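Local coordinates for protein DYNE8 (Micromonospora chersina, PDB 4AMM) that is the acyltransferase domain of an iterative enediyne polyketide synthase, which probably loads acyl building blocks for dynemicin assembly, at residues Leu101-Asp113 / Pro138-Ile151. Residues are numbered along the deposited sequence; the frame is centred on the assembly and turned at random.
Sequences LLFPGQAAPVHAD and PAEPVDTAVAQPAI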
loop_
_atom_site.group_PDB
_atom_site.type_symbol
_atom_site.label_atom_id
_atom_site.label_comp_id
_atom_site.label_asym_id
_atom_site.label_seq_id
_atom_site.Cartn_x
_atom_site.Cartn_y
_atom_site.Cartn_z
ATOM N N LEU A 101 -0.940 6.413 -5.130
ATOM C CA LEU A 101 -1.024 4.958 -5.013
ATOM C C LEU A 101 0.221 4.320 -4.427
ATOM O O LEU A 101 1.328 4.720 -4.683
ATOM C CB LEU A 101 -1.306 4.296 -6.362
ATOM C CG LEU A 101 -2.476 4.896 -7.170
ATOM C CD1 LEU A 101 -2.593 4.114 -8.464
ATOM C CD2 LEU A 101 -3.749 4.769 -6.371
ATOM N N LEU A 102 -0.040 3.289 -3.641
ATOM C CA LEU A 102 1.061 2.397 -3.085
ATOM C C LEU A 102 0.917 0.998 -3.575
ATOM O O LEU A 102 -0.144 0.403 -3.386
ATOM C CB LEU A 102 0.956 2.410 -1.563
ATOM C CG LEU A 102 0.942 3.780 -0.867
ATOM C CD1 LEU A 102 0.660 3.593 0.676
ATOM C CD2 LEU A 102 2.228 4.524 -1.034
ATOM N N PHE A 103 1.984 0.465 -4.202
ATOM C CA PHE A 103 1.914 -0.907 -4.687
ATOM C C PHE A 103 2.850 -1.788 -3.825
ATOM O O PHE A 103 4.075 -1.547 -3.800
ATOM C CB PHE A 103 2.386 -0.971 -6.140
ATOM C CG PHE A 103 1.328 -0.405 -7.108
ATOM C CD1 PHE A 103 0.333 -1.239 -7.547
ATOM C CD2 PHE A 103 1.345 0.926 -7.540
ATOM C CE1 PHE A 103 -0.688 -0.768 -8.420
ATOM C CE2 PHE A 103 0.286 1.404 -8.417
ATOM C CZ PHE A 103 -0.691 0.563 -8.857
ATOM N N PRO A 104 2.260 -2.763 -3.103
ATOM C CA PRO A 104 3.072 -3.520 -2.136
ATOM C C PRO A 104 3.990 -4.505 -2.780
ATOM O O PRO A 104 3.838 -4.993 -3.932
ATOM C CB PRO A 104 2.000 -4.254 -1.339
ATOM C CG PRO A 104 0.921 -4.520 -2.354
ATOM C CD PRO A 104 0.866 -3.193 -3.181
ATOM N N GLY A 105 4.956 -4.909 -1.940
ATOM C CA GLY A 105 5.793 -6.097 -2.305
ATOM C C GLY A 105 5.408 -7.273 -1.433
ATOM O O GLY A 105 4.285 -7.352 -0.847
ATOM N N GLN A 106 6.378 -8.188 -1.356
ATOM C CA GLN A 106 6.145 -9.375 -0.538
ATOM C C GLN A 106 6.102 -9.096 0.982
ATOM O O GLN A 106 6.783 -8.204 1.462
ATOM C CB GLN A 106 7.143 -10.442 -1.071
ATOM C CG GLN A 106 7.229 -11.705 -0.351
ATOM C CD GLN A 106 8.385 -12.528 -0.899
ATOM O OE1 GLN A 106 9.369 -12.794 -0.210
ATOM N NE2 GLN A 106 8.286 -12.887 -2.120
ATOM N N ALA A 107 5.257 -9.823 1.735
ATOM C CA ALA A 107 5.165 -9.747 3.202
ATOM C C ALA A 107 6.532 -9.999 3.830
ATOM O O ALA A 107 7.358 -10.710 3.268
ATOM C CB ALA A 107 4.168 -10.798 3.698
ATOM N N ALA A 108 6.756 -9.384 4.988
ATOM C CA ALA A 108 8.006 -9.479 5.706
ATOM C C ALA A 108 7.799 -10.067 7.128
ATOM O O ALA A 108 7.897 -9.328 8.110
ATOM C CB ALA A 108 8.636 -8.063 5.816
ATOM N N PRO A 109 7.476 -11.380 7.229
ATOM C CA PRO A 109 7.099 -11.897 8.561
ATOM C C PRO A 109 8.276 -11.946 9.518
ATOM O O PRO A 109 9.400 -12.070 9.126
ATOM C CB PRO A 109 6.635 -13.344 8.260
ATOM C CG PRO A 109 7.378 -13.678 6.898
ATOM C CD PRO A 109 7.234 -12.395 6.187
ATOM N N VAL A 110 7.973 -11.796 10.790
ATOM C CA VAL A 110 8.943 -11.872 11.853
ATOM C C VAL A 110 9.211 -13.352 12.125
ATOM O O VAL A 110 8.286 -14.201 12.046
ATOM C CB VAL A 110 8.334 -11.141 13.084
ATOM C CG1 VAL A 110 8.998 -11.563 14.387
ATOM C CG2 VAL A 110 8.357 -9.635 12.830
ATOM N N HIS A 111 10.468 -13.677 12.410
ATOM C CA HIS A 111 10.908 -15.075 12.583
ATOM C C HIS A 111 10.208 -15.811 13.745
ATOM O O HIS A 111 9.605 -16.874 13.557
ATOM C CB HIS A 111 12.443 -15.148 12.692
ATOM C CG HIS A 111 12.993 -16.522 12.933
ATOM N ND1 HIS A 111 12.975 -17.522 11.977
ATOM C CD2 HIS A 111 13.611 -17.053 14.021
ATOM C CE1 HIS A 111 13.549 -18.609 12.469
ATOM N NE2 HIS A 111 13.944 -18.352 13.707
ATOM N N ALA A 112 10.273 -15.243 14.926
ATOM C CA ALA A 112 9.588 -15.882 16.074
ATOM C C ALA A 112 8.802 -14.789 16.783
ATOM O O ALA A 112 9.277 -14.251 17.787
ATOM C CB ALA A 112 10.616 -16.550 17.034
ATOM N N ASP A 113 7.638 -14.422 16.245
ATOM C CA ASP A 113 6.909 -13.288 16.821
ATOM C C ASP A 113 6.327 -13.709 18.151
ATOM O O ASP A 113 5.429 -14.561 18.190
ATOM C CB ASP A 113 5.797 -12.772 15.892
ATOM C CG ASP A 113 5.119 -11.493 16.430
ATOM O OD1 ASP A 113 5.424 -11.078 17.584
ATOM O OD2 ASP A 113 4.282 -10.914 15.691
ATOM N N PRO A 138 9.105 -21.566 14.392
ATOM C CA PRO A 138 9.227 -20.255 13.697
ATOM C C PRO A 138 8.201 -20.032 12.586
ATOM O O PRO A 138 7.610 -20.996 12.102
ATOM C CB PRO A 138 10.627 -20.309 13.074
ATOM C CG PRO A 138 11.380 -21.346 13.853
ATOM C CD PRO A 138 10.344 -22.363 14.283
ATOM N N ALA A 139 8.004 -18.775 12.167
ATOM C CA ALA A 139 7.253 -18.511 10.939
ATOM C C ALA A 139 8.045 -19.081 9.748
ATOM O O ALA A 139 9.300 -19.146 9.780
ATOM C CB ALA A 139 6.980 -17.008 10.748
ATOM N N GLU A 140 7.312 -19.509 8.724
ATOM C CA GLU A 140 7.949 -19.979 7.499
ATOM C C GLU A 140 8.195 -18.770 6.648
ATOM O O GLU A 140 7.345 -17.878 6.603
ATOM C CB GLU A 140 7.068 -20.956 6.716
ATOM C CG GLU A 140 7.431 -22.417 6.962
ATOM C CD GLU A 140 6.913 -23.326 5.865
ATOM O OE1 GLU A 140 7.070 -22.973 4.662
ATOM O OE2 GLU A 140 6.350 -24.398 6.200
ATOM N N PRO A 141 9.361 -18.718 5.981
ATOM C CA PRO A 141 9.543 -17.627 5.007
ATOM C C PRO A 141 8.463 -17.647 3.921
ATOM O O PRO A 141 7.868 -18.708 3.651
ATOM C CB PRO A 141 10.891 -17.959 4.363
ATOM C CG PRO A 141 11.613 -18.764 5.316
ATOM C CD PRO A 141 10.516 -19.626 5.976
ATOM N N VAL A 142 8.245 -16.502 3.265
ATOM C CA VAL A 142 7.418 -16.471 2.043
ATOM C C VAL A 142 8.107 -17.399 0.949
ATOM O O VAL A 142 9.323 -17.361 0.818
ATOM C CB VAL A 142 7.315 -14.991 1.566
ATOM C CG1 VAL A 142 6.537 -14.949 0.264
ATOM C CG2 VAL A 142 6.608 -14.075 2.653
ATOM N N ASP A 143 7.367 -18.233 0.204
ATOM C CA ASP A 143 8.005 -18.980 -0.947
ATOM C C ASP A 143 7.967 -17.995 -2.131
ATOM O O ASP A 143 6.914 -17.816 -2.808
ATOM C CB ASP A 143 7.233 -20.235 -1.330
ATOM C CG ASP A 143 7.763 -20.912 -2.605
ATOM O OD1 ASP A 143 8.529 -20.324 -3.398
ATOM O OD2 ASP A 143 7.410 -22.097 -2.826
ATOM N N THR A 144 9.111 -17.346 -2.356
ATOM C CA THR A 144 9.117 -16.155 -3.193
ATOM C C THR A 144 8.757 -16.483 -4.657
ATOM O O THR A 144 8.177 -15.641 -5.375
ATOM C CB THR A 144 10.459 -15.370 -3.024
ATOM O OG1 THR A 144 10.258 -13.991 -3.414
ATOM C CG2 THR A 144 11.553 -15.858 -3.910
ATOM N N ALA A 145 9.049 -17.691 -5.172
ATOM C CA ALA A 145 8.750 -18.014 -6.597
ATOM C C ALA A 145 7.220 -18.050 -6.806
ATOM O O ALA A 145 6.768 -17.820 -7.873
ATOM C CB ALA A 145 9.378 -19.351 -6.974
ATOM N N VAL A 146 6.484 -18.378 -5.750
ATOM C CA VAL A 146 5.014 -18.472 -5.804
ATOM C C VAL A 146 4.463 -17.087 -5.417
ATOM O O VAL A 146 3.550 -16.602 -6.100
ATOM C CB VAL A 146 4.463 -19.543 -4.804
ATOM C CG1 VAL A 146 2.945 -19.454 -4.681
ATOM C CG2 VAL A 146 4.884 -20.974 -5.269
ATOM N N ALA A 147 5.022 -16.420 -4.415
ATOM C CA ALA A 147 4.423 -15.186 -3.894
ATOM C C ALA A 147 4.545 -14.044 -4.859
ATOM O O ALA A 147 3.567 -13.235 -4.923
ATOM C CB ALA A 147 5.072 -14.830 -2.592
ATOM N N GLN A 148 5.652 -13.886 -5.556
ATOM C CA GLN A 148 5.817 -12.685 -6.381
ATOM C C GLN A 148 4.752 -12.608 -7.463
ATOM O O GLN A 148 4.070 -11.538 -7.535
ATOM C CB GLN A 148 7.241 -12.561 -6.914
ATOM C CG GLN A 148 8.275 -12.319 -5.773
ATOM C CD GLN A 148 9.573 -11.805 -6.288
ATOM O OE1 GLN A 148 9.660 -11.147 -7.297
ATOM N NE2 GLN A 148 10.680 -12.159 -5.578
ATOM N N PRO A 149 4.522 -13.621 -8.254
ATOM C CA PRO A 149 3.441 -13.507 -9.279
ATOM C C PRO A 149 2.082 -13.429 -8.626
ATOM O O PRO A 149 1.188 -12.757 -9.193
ATOM C CB PRO A 149 3.640 -14.714 -10.171
ATOM C CG PRO A 149 4.485 -15.715 -9.296
ATOM C CD PRO A 149 5.339 -14.846 -8.434
ATOM N N ALA A 150 1.849 -14.096 -7.500
ATOM C CA ALA A 150 0.558 -13.980 -6.806
ATOM C C ALA A 150 0.278 -12.573 -6.390
ATOM O O ALA A 150 -0.863 -12.070 -6.653
ATOM C CB ALA A 150 0.491 -14.889 -5.639
ATOM N N ILE A 151 1.242 -11.894 -5.774
ATOM C CA ILE A 151 1.014 -10.510 -5.331
ATOM C C ILE A 151 0.788 -9.633 -6.554
ATOM O O ILE A 151 -0.112 -8.735 -6.521
ATOM C CB ILE A 151 2.242 -10.059 -4.610
ATOM C CG1 ILE A 151 2.259 -10.819 -3.248
ATOM C CG2 ILE A 151 2.249 -8.541 -4.353
ATOM C CD1 ILE A 151 3.668 -10.739 -2.525
HETATM O O HOH W 1 11.154 -15.323 1.342
#
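Gln-106 reaches across to the start of helix 144-165 and meets Thr-144 at about a right angle. Its CG lies anti to the backbone N (chi1 174°) and the chain beyond is extended, which carries the amide to the helix. Gln-106 NE2 donates to Thr-144 OG1 at 2.6 Å, nearly straight, with the hydroxyl oxygen in the amide plane. Gln-148 NE2 donates to Thr-144 OG1 at 2.9 Å, so two amides grip one hydroxyl. Gln-148 OE1 is held in turn by Arg-201 of helix 191-206. Val-142 comes at Gln-106 from the opposite direction, with Val-142 CG1 3.3 Å from Gln-106 CD. Ile-151 CD1 presses on Gln-106 CA at 3.5 Å. Residues 104-113 run on from strand 99-103 of the parallel sheet of the acyltransferase fold, and loop 138-143 returns beside them into helix 144-165. Gly-105 lies near, without touching, the probable GxSxG nucleophile elbow around Ser-176. Further out, Val-142 CG2 packs against Pro-109 CD at 4.0 Å. At the far end Pro-138 lies alongside His-111, pointing the same way. Pro-138 CB sits over one face of the imidazole, 3.4 Å from His-111 CE1. A backbone hydrogen bond from Ala-139 N to His-111 O, 2.8 Å, joins the two loops.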